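Local coordinates for inactivation-no-after-potential D protein (Drosophila melanogaster, PDB 2QKT), which is a PDZ-domain scaffolding protein of Drosophila vision that probably gathers components of the G protein-coupled phototransduction pathway through peptide-binding modules, at residues I49-N54 with E80-K85. Numbering follows the deposited sequence.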
ATOM      1  N   ILE A  49     -13.669   5.144  10.353  1.00 16.71           N
ATOM      2  CA  ILE A  49     -13.585   4.051   9.395  1.00 16.85           C
ATOM      3  C   ILE A  49     -14.740   4.115   8.408  1.00 16.74           C
ATOM      4  O   ILE A  49     -15.905   4.096   8.805  1.00 17.53           O
ATOM      5  CB  ILE A  49     -13.661   2.689  10.108  1.00 16.46           C
ATOM      6  CG1 ILE A  49     -12.659   2.646  11.268  1.00 17.09           C
ATOM      7  CG2 ILE A  49     -13.385   1.571   9.101  1.00 14.81           C
ATOM      8  CD1 ILE A  49     -12.785   1.402  12.139  1.00 17.27           C
ATOM      9  N   ILE A  50     -14.413   4.207   7.128  1.00 17.15           N
ATOM     10  CA  ILE A  50     -15.425   4.229   6.084  1.00 17.80           C
ATOM     11  C   ILE A  50     -15.757   2.757   5.852  1.00 18.95           C
ATOM     12  O   ILE A  50     -14.890   1.991   5.429  1.00 18.91           O
ATOM     13  CB  ILE A  50     -14.872   4.820   4.782  1.00 17.53           C
ATOM     14  CG1 ILE A  50     -14.435   6.266   5.011  1.00 17.09           C
ATOM     15  CG2 ILE A  50     -15.934   4.741   3.694  1.00 20.26           C
ATOM     16  CD1 ILE A  50     -13.811   6.910   3.801  1.00 16.94           C
ATOM     17  N   THR A  51     -16.996   2.362   6.134  1.00 19.51           N
ATOM     18  CA  THR A  51     -17.408   0.966   5.974  1.00 20.50           C
ATOM     19  C   THR A  51     -18.144   0.668   4.676  1.00 21.18           C
ATOM     20  O   THR A  51     -18.249  -0.483   4.263  1.00 21.49           O
ATOM     21  CB  THR A  51     -18.298   0.529   7.137  1.00 19.83           C
ATOM     22  OG1 THR A  51     -19.425   1.414   7.224  1.00 17.99           O
ATOM     23  CG2 THR A  51     -17.522   0.572   8.441  1.00 19.64           C
ATOM     24  N   LYS A  52     -18.674   1.703   4.043  1.00 22.15           N
ATOM     25  CA  LYS A  52     -19.373   1.526   2.782  1.00 24.16           C
ATOM     26  C   LYS A  52     -19.187   2.799   1.975  1.00 24.09           C
ATOM     27  O   LYS A  52     -19.260   3.913   2.515  1.00 23.83           O
ATOM     28  CB  LYS A  52     -20.881   1.257   2.988  1.00 24.91           C
ATOM     29  CG  LYS A  52     -21.606   0.987   1.657  1.00 26.55           C
ATOM     30  CD  LYS A  52     -23.129   0.985   1.749  1.00 29.27           C
ATOM     31  CE  LYS A  52     -23.694  -0.264   2.378  1.00 32.67           C
ATOM     32  NZ  LYS A  52     -24.658  -0.856   1.401  1.00 34.01           N
ATOM     33  N   PHE A  53     -18.946   2.633   0.684  1.00 23.50           N
ATOM     34  CA  PHE A  53     -18.742   3.764  -0.203  1.00 25.06           C
ATOM     35  C   PHE A  53     -19.600   3.575  -1.450  1.00 25.82           C
ATOM     36  O   PHE A  53     -19.486   2.557  -2.132  1.00 24.71           O
ATOM     37  CB  PHE A  53     -17.268   3.851  -0.607  1.00 25.30           C
ATOM     38  CG  PHE A  53     -16.921   5.099  -1.356  1.00 25.36           C
ATOM     39  CD1 PHE A  53     -16.910   6.326  -0.697  1.00 26.07           C
ATOM     40  CD2 PHE A  53     -16.676   5.063  -2.727  1.00 24.76           C
ATOM     41  CE1 PHE A  53     -16.660   7.506  -1.389  1.00 26.24           C
ATOM     42  CE2 PHE A  53     -16.423   6.240  -3.437  1.00 25.52           C
ATOM     43  CZ  PHE A  53     -16.417   7.468  -2.765  1.00 26.50           C
ATOM     44  N   ASN A  54     -20.445   4.568  -1.745  1.00 26.55           N
ATOM     45  CA  ASN A  54     -21.343   4.524  -2.897  1.00 28.05           C
ATOM     46  C   ASN A  54     -22.017   3.178  -3.128  1.00 27.69           C
ATOM     47  O   ASN A  54     -22.042   2.659  -4.246  1.00 28.86           O
ATOM     48  CB  ASN A  54     -20.623   4.963  -4.175  1.00 29.27           C
ATOM     49  CG  ASN A  54     -20.388   6.454  -4.222  1.00 30.40           C
ATOM     50  OD1 ASN A  54     -20.958   7.209  -3.428  1.00 28.63           O
ATOM     51  ND2 ASN A  54     -19.569   6.898  -5.172  1.00 31.19           N
ATOM     52  N   GLU A  80     -20.676   5.547   4.623  1.00 21.39           N
ATOM     53  CA  GLU A  80     -21.186   5.094   5.906  1.00 22.09           C
ATOM     54  C   GLU A  80     -19.915   4.996   6.755  1.00 21.36           C
ATOM     55  O   GLU A  80     -18.914   4.402   6.333  1.00 20.13           O
ATOM     56  CB  GLU A  80     -21.921   3.752   5.769  1.00 23.22           C
ATOM     57  CG  GLU A  80     -23.363   3.959   5.275  1.00 24.57           C
ATOM     58  CD  GLU A  80     -24.130   2.673   5.083  1.00 26.43           C
ATOM     59  OE1 GLU A  80     -23.812   1.673   5.758  1.00 26.55           O
ATOM     60  OE2 GLU A  80     -25.082   2.670   4.280  1.00 30.69           O
ATOM     61  N   VAL A  81     -19.953   5.597   7.938  1.00 20.19           N
ATOM     62  CA  VAL A  81     -18.783   5.656   8.802  1.00 20.51           C
ATOM     63  C   VAL A  81     -18.976   5.175  10.236  1.00 20.99           C
ATOM     64  O   VAL A  81     -20.041   5.346  10.826  1.00 20.30           O
ATOM     65  CB  VAL A  81     -18.255   7.120   8.839  1.00 21.19           C
ATOM     66  CG1 VAL A  81     -16.991   7.222   9.687  1.00 21.24           C
ATOM     67  CG2 VAL A  81     -17.995   7.609   7.413  1.00 21.51           C
ATOM     68  N   THR A  82     -17.932   4.557  10.778  1.00 19.78           N
ATOM     69  CA  THR A  82     -17.926   4.089  12.154  1.00 21.28           C
ATOM     70  C   THR A  82     -16.798   4.811  12.875  1.00 23.40           C
ATOM     71  O   THR A  82     -15.675   4.901  12.362  1.00 21.66           O
ATOM     72  CB  THR A  82     -17.686   2.571  12.261  1.00 21.93           C
ATOM     73  OG1 THR A  82     -18.851   1.866  11.811  1.00 21.23           O
ATOM     74  CG2 THR A  82     -17.368   2.183  13.697  1.00 20.50           C
ATOM     75  N   ARG A  83     -17.105   5.327  14.061  1.00 24.30           N
ATOM     76  CA  ARG A  83     -16.132   6.043  14.865  1.00 26.71           C
ATOM     77  C   ARG A  83     -15.884   5.417  16.236  1.00 28.63           C
ATOM     78  O   ARG A  83     -16.771   5.379  17.078  1.00 27.96           O
ATOM     79  CB  ARG A  83     -16.585   7.492  15.064  1.00 27.27           C
ATOM     80  CG  ARG A  83     -15.626   8.299  15.918  1.00 29.07           C
ATOM     81  CD  ARG A  83     -15.358   9.664  15.293  1.00 30.42           C
ATOM     82  NE  ARG A  83     -16.365  10.668  15.592  1.00 32.37           N
ATOM     83  CZ  ARG A  83     -16.494  11.813  14.929  1.00 31.99           C
ATOM     84  NH1 ARG A  83     -15.684  12.097  13.913  1.00 29.64           N
ATOM     85  NH2 ARG A  83     -17.406  12.690  15.310  1.00 31.24           N
ATOM     86  N   PRO A  84     -14.673   4.890  16.463  1.00 31.39           N
ATOM     87  CA  PRO A  84     -14.289   4.269  17.736  1.00 34.11           C
ATOM     88  C   PRO A  84     -14.295   5.321  18.856  1.00 36.50           C
ATOM     89  O   PRO A  84     -14.383   6.515  18.581  1.00 36.67           O
ATOM     90  CB  PRO A  84     -12.895   3.723  17.430  1.00 33.23           C
ATOM     91  CG  PRO A  84     -13.002   3.431  15.922  1.00 32.12           C
ATOM     92  CD  PRO A  84     -13.571   4.755  15.499  1.00 31.62           C
ATOM     93  N   LYS A  85     -14.188   4.887  20.108  1.00 40.55           N
ATOM     94  CA  LYS A  85     -14.243   5.824  21.229  1.00 43.74           C
ATOM     95  C   LYS A  85     -12.958   6.080  22.007  1.00 45.39           C
ATOM     96  O   LYS A  85     -12.292   5.101  22.401  1.00 47.18           O
ATOM     97  CB  LYS A  85     -15.328   5.352  22.187  1.00 45.26           C
ATOM     98  CG  LYS A  85     -15.173   3.889  22.564  1.00 45.65           C
ATOM     99  CD  LYS A  85     -16.388   3.374  23.302  1.00 46.41           C
ATOM    100  CE  LYS A  85     -16.345   1.859  23.434  1.00 46.31           C
ATOM    101  NZ  LYS A  85     -17.605   1.310  24.001  1.00 47.44           N
TER
HETATM  102  O   HOH W   1     -20.303   2.353   9.467  1.00 21.52           O
HETATM  103  O   HOH W   2     -21.614   0.106   6.537  1.00 22.74           O
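Ile49 and Thr82 pair through both backbone bonds of an antiparallel bridge: Ile49 N donates a hydrogen bond to Thr82 O at 2.8 Å, and Thr82 N donates one to Ile49 O at 2.9 Å. One residue on, Ile50 sits opposite Val81 as a non-hydrogen-bonded pair, and Val81 CA sends a CA-H...O contact to Ile49 O. The register then slips, because Thr51 and Lys52 both face Glu80 in a classic beta bulge. Thr51 N donates to Glu80 O at 2.8 Å, while Glu80 N is taken by Lys52 O at 3.0 Å.

With chi1 at 56°, Thr51 OG1 is tucked between its own N and carbonyl carbon, facing Glu80. Two waters meet this hydroxyl: one, 2.6 Å from Thr51 OG1, also binds Thr82 OG1, and the other donates to Glu80 OE1. Lys52 and Glu80 run side by side, Lys52 CD lying 3.6 Å from Glu80 OE2; Lys52 NZ stays 4.6 Å from Glu80 OE2, too long for a salt bridge.

Ile50 is backbone-bonded to Cys27 of strand 26-32, the cysteine joined to Cys66 by a disulfide, whereas Val81 bonds to Phe4 of strand 2-9. Strand 49-53 therefore lies between strands 26-32 and 76-83 in the antiparallel sheet of the PDZ fold, and strand 2-9 pairs with the other edge of strand 76-83, with Ile50 on Leu20 and Met79, and Phe53 edge-to-face with Phe70.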